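Chitinase A (Cycas revoluta, PDB 4MNK) probably hydrolyses chitin, as a plant class V chitinase of glycoside hydrolase family 18, and binds N-acetylglucosamine oligomers. Local coordinates at residues A36-P41 against Q97-S102. Numbering follows the deposited sequence. Where two conformers were deposited one is given.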
ATOM      1  N   ALA A  36      -0.428   5.047 -12.414  1.00  7.20           N
ATOM      2  CA  ALA A  36      -0.297   4.992 -13.863  1.00  7.48           C
ATOM      3  C   ALA A  36      -0.931   3.684 -14.336  1.00  7.82           C
ATOM      4  O   ALA A  36      -0.966   2.697 -13.590  1.00  7.83           O
ATOM      5  CB  ALA A  36       1.159   5.058 -14.264  1.00  7.54           C
ATOM      6  N   GLU A  37      -1.425   3.683 -15.571  0.50  8.04           N
ATOM      7  CA  GLU A  37      -2.094   2.514 -16.142  0.50  8.39           C
ATOM      8  C   GLU A  37      -1.181   1.762 -17.109  0.50  8.25           C
ATOM      9  O   GLU A  37      -0.270   2.346 -17.701  0.50  8.09           O
ATOM     10  CB  GLU A  37      -3.401   2.923 -16.832  0.50  8.84           C
ATOM     11  CG  GLU A  37      -3.213   3.776 -18.071  0.50  9.79           C
ATOM     12  CD  GLU A  37      -4.527   4.276 -18.643  0.50 10.80           C
ATOM     13  OE1 GLU A  37      -4.636   4.369 -19.882  0.50 11.34           O
ATOM     14  OE2 GLU A  37      -5.450   4.572 -17.855  0.50 11.27           O
ATOM     15  N   LEU A  38      -1.429   0.461 -17.254  1.00  8.20           N
ATOM     16  CA  LEU A  38      -0.615  -0.399 -18.115  1.00  8.44           C
ATOM     17  C   LEU A  38      -0.838  -0.132 -19.598  1.00  8.50           C
ATOM     18  O   LEU A  38       0.080  -0.292 -20.400  1.00  8.44           O
ATOM     19  CB  LEU A  38      -0.858  -1.875 -17.790  1.00  8.76           C
ATOM     20  CG  LEU A  38      -0.082  -2.439 -16.593  1.00  9.92           C
ATOM     21  CD1 LEU A  38      -0.629  -1.940 -15.259  1.00 11.71           C
ATOM     22  CD2 LEU A  38      -0.075  -3.959 -16.621  1.00 11.06           C
ATOM     23  N   ASN A  39      -2.056   0.282 -19.950  1.00  8.65           N
ATOM     24  CA  ASN A  39      -2.400   0.647 -21.329  1.00  9.29           C
ATOM     25  C   ASN A  39      -2.172  -0.499 -22.326  1.00  9.73           C
ATOM     26  O   ASN A  39      -1.442  -0.355 -23.312  1.00  9.59           O
ATOM     27  CB  ASN A  39      -1.653   1.929 -21.746  1.00  9.21           C
ATOM     28  CG  ASN A  39      -2.098   2.470 -23.099  1.00  9.27           C
ATOM     29  OD1 ASN A  39      -3.229   2.250 -23.538  1.00  9.70           O
ATOM     30  ND2 ASN A  39      -1.201   3.188 -23.765  1.00 10.02           N
ATOM     31  N   ALA A  40      -2.792  -1.644 -22.044  1.00 10.48           N
ATOM     32  CA  ALA A  40      -2.866  -2.747 -23.001  1.00 11.16           C
ATOM     33  C   ALA A  40      -3.610  -2.270 -24.254  1.00 11.68           C
ATOM     34  O   ALA A  40      -4.504  -1.429 -24.144  1.00 11.85           O
ATOM     35  CB  ALA A  40      -3.584  -3.932 -22.377  1.00 11.40           C
ATOM     36  N   PRO A  41      -3.259  -2.803 -25.446  1.00 11.99           N
ATOM     37  CA  PRO A  41      -2.277  -3.852 -25.736  1.00 12.03           C
ATOM     38  C   PRO A  41      -0.850  -3.374 -26.039  1.00 11.92           C
ATOM     39  O   PRO A  41       0.060  -4.201 -26.118  1.00 11.89           O
ATOM     40  CB  PRO A  41      -2.869  -4.528 -26.975  1.00 12.22           C
ATOM     41  CG  PRO A  41      -3.539  -3.414 -27.700  1.00 12.44           C
ATOM     42  CD  PRO A  41      -4.031  -2.445 -26.652  1.00 12.24           C
ATOM     43  N   GLN A  97       9.287  -5.384 -23.119  1.00  8.85           N
ATOM     44  CA  GLN A  97      10.247  -4.378 -23.577  1.00  9.38           C
ATOM     45  C   GLN A  97       9.596  -2.995 -23.684  1.00  8.85           C
ATOM     46  O   GLN A  97      10.170  -1.997 -23.241  1.00  8.73           O
ATOM     47  CB  GLN A  97      10.867  -4.802 -24.914  1.00 10.09           C
ATOM     48  CG  GLN A  97      12.119  -4.025 -25.322  1.00 13.27           C
ATOM     49  CD  GLN A  97      12.902  -4.704 -26.440  1.00 16.35           C
ATOM     50  OE1 GLN A  97      12.459  -5.701 -27.017  1.00 18.16           O
ATOM     51  NE2 GLN A  97      14.078  -4.165 -26.747  1.00 17.78           N
ATOM     52  N   ARG A  98       8.394  -2.945 -24.259  1.00  8.49           N
ATOM     53  CA  ARG A  98       7.654  -1.691 -24.398  1.00  8.27           C
ATOM     54  C   ARG A  98       7.281  -1.112 -23.033  1.00  7.80           C
ATOM     55  O   ARG A  98       7.388   0.096 -22.820  1.00  7.61           O
ATOM     56  CB  ARG A  98       6.407  -1.874 -25.272  1.00  8.56           C
ATOM     57  CG  ARG A  98       6.710  -2.302 -26.709  1.00  9.31           C
ATOM     58  CD  ARG A  98       5.507  -2.148 -27.627  1.00  9.97           C
ATOM     59  NE  ARG A  98       4.366  -2.964 -27.211  1.00 10.38           N
ATOM     60  CZ  ARG A  98       4.178  -4.238 -27.543  1.00 10.78           C
ATOM     61  NH1 ARG A  98       5.061  -4.879 -28.300  1.00 11.42           N
ATOM     62  NH2 ARG A  98       3.100  -4.880 -27.112  1.00 11.45           N
ATOM     63  N   PHE A  99       6.861  -1.983 -22.115  1.00  7.54           N
ATOM     64  CA  PHE A  99       6.515  -1.591 -20.749  1.00  7.35           C
ATOM     65  C   PHE A  99       7.719  -0.995 -20.026  1.00  7.10           C
ATOM     66  O   PHE A  99       7.615   0.053 -19.394  1.00  6.79           O
ATOM     67  CB  PHE A  99       5.978  -2.796 -19.969  1.00  7.44           C
ATOM     68  CG  PHE A  99       5.684  -2.509 -18.515  1.00  7.49           C
ATOM     69  CD1 PHE A  99       4.390  -2.210 -18.100  1.00  7.78           C
ATOM     70  CD2 PHE A  99       6.695  -2.552 -17.557  1.00  7.88           C
ATOM     71  CE1 PHE A  99       4.107  -1.954 -16.756  1.00  8.26           C
ATOM     72  CE2 PHE A  99       6.421  -2.292 -16.212  1.00  8.41           C
ATOM     73  CZ  PHE A  99       5.125  -1.992 -15.816  1.00  8.85           C
ATOM     74  N   VAL A 100       8.856  -1.678 -20.116  1.00  7.25           N
ATOM     75  CA  VAL A 100      10.065  -1.256 -19.415  1.00  7.85           C
ATOM     76  C   VAL A 100      10.530   0.118 -19.908  1.00  7.87           C
ATOM     77  O   VAL A 100      10.796   1.015 -19.100  1.00  7.96           O
ATOM     78  CB  VAL A 100      11.174  -2.332 -19.531  1.00  8.11           C
ATOM     79  CG1 VAL A 100      12.528  -1.771 -19.156  1.00  8.31           C
ATOM     80  CG2 VAL A 100      10.834  -3.532 -18.653  1.00  8.38           C
ATOM     81  N   LYS A 101      10.588   0.286 -21.228  1.00  8.14           N
ATOM     82  CA  LYS A 101      11.018   1.544 -21.839  1.00  8.64           C
ATOM     83  C   LYS A 101      10.072   2.693 -21.485  1.00  8.09           C
ATOM     84  O   LYS A 101      10.521   3.778 -21.098  1.00  8.20           O
ATOM     85  CB  LYS A 101      11.128   1.391 -23.359  1.00  9.06           C
ATOM     86  CG  LYS A 101      11.615   2.636 -24.089  1.00 11.27           C
ATOM     87  CD  LYS A 101      11.662   2.403 -25.594  1.00 13.98           C
ATOM     88  CE  LYS A 101      12.175   3.628 -26.335  1.00 15.71           C
ATOM     89  NZ  LYS A 101      13.613   3.901 -26.053  1.00 17.05           N
ATOM     90  N   SER A 102       8.769   2.455 -21.617  1.00  7.67           N
ATOM     91  CA  SER A 102       7.773   3.499 -21.372  1.00  7.42           C
ATOM     92  C   SER A 102       7.632   3.880 -19.895  1.00  7.13           C
ATOM     93  O   SER A 102       7.353   5.038 -19.587  1.00  7.21           O
ATOM     94  CB  SER A 102       6.413   3.133 -21.973  1.00  7.43           C
ATOM     95  OG  SER A 102       5.863   1.989 -21.347  1.00  7.42           O
TER
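Leu-38 meets the rim of the Phe-99 ring, its branch carbon CG lying near the plane of the ring and 4.2 Å from CE1. The contact is thus carbon against ring edge. Phe-99 reaches the loop because its ring swings out anti to the backbone N (chi1 176°); a flat, wholly apolar ring suits a buried position on the inner side of the helix, and the branched, apolar Leu-38 brings its CG to the ring edge.

A polar grip lies further along the loop, where Arg-98 serves two successive carbonyls. Its NE donates to Thr-42 O, the firmer of the two bonds. The chain leaves beside its own backbone N and bends at chi3 (-61°), which brings NH2 within 3.3 Å of Pro-41 O in a longer, second hydrogen bond. This one lies in the carbonyl plane but is somewhat bent, with an N-H...O angle of 143°, and the oxygen sits a little out of the guanidinium plane. Arginine, with several N-H groups in one plane, is well suited to such sharing. Pro-41 follows a cis peptide bond; its CB bond points away from the helix, and it is the backbone carbonyl that makes the contact.

On the helix, Arg-98 O accepts from Ser-102 N and, at 2.8 Å, from Ser-102 OG, the two donors approaching from opposite faces of the carbonyl plane. That hydroxyl also pairs with Val-45 N, tying the helix to the loop again.

This is structural packing between the loop after strand 30-36 of the TIM barrel and the surrounding helix 93-110, with the Leu-38 side chain about 11 Å from a bound N-acetylglucosamine. Ile-75 of strand 70-77 touches both Leu-38 and Phe-99, helix 80-90 packs on them through Phe-86 and Leu-89 respectively, and Leu-134 of helix 125-149 also touches Phe-99.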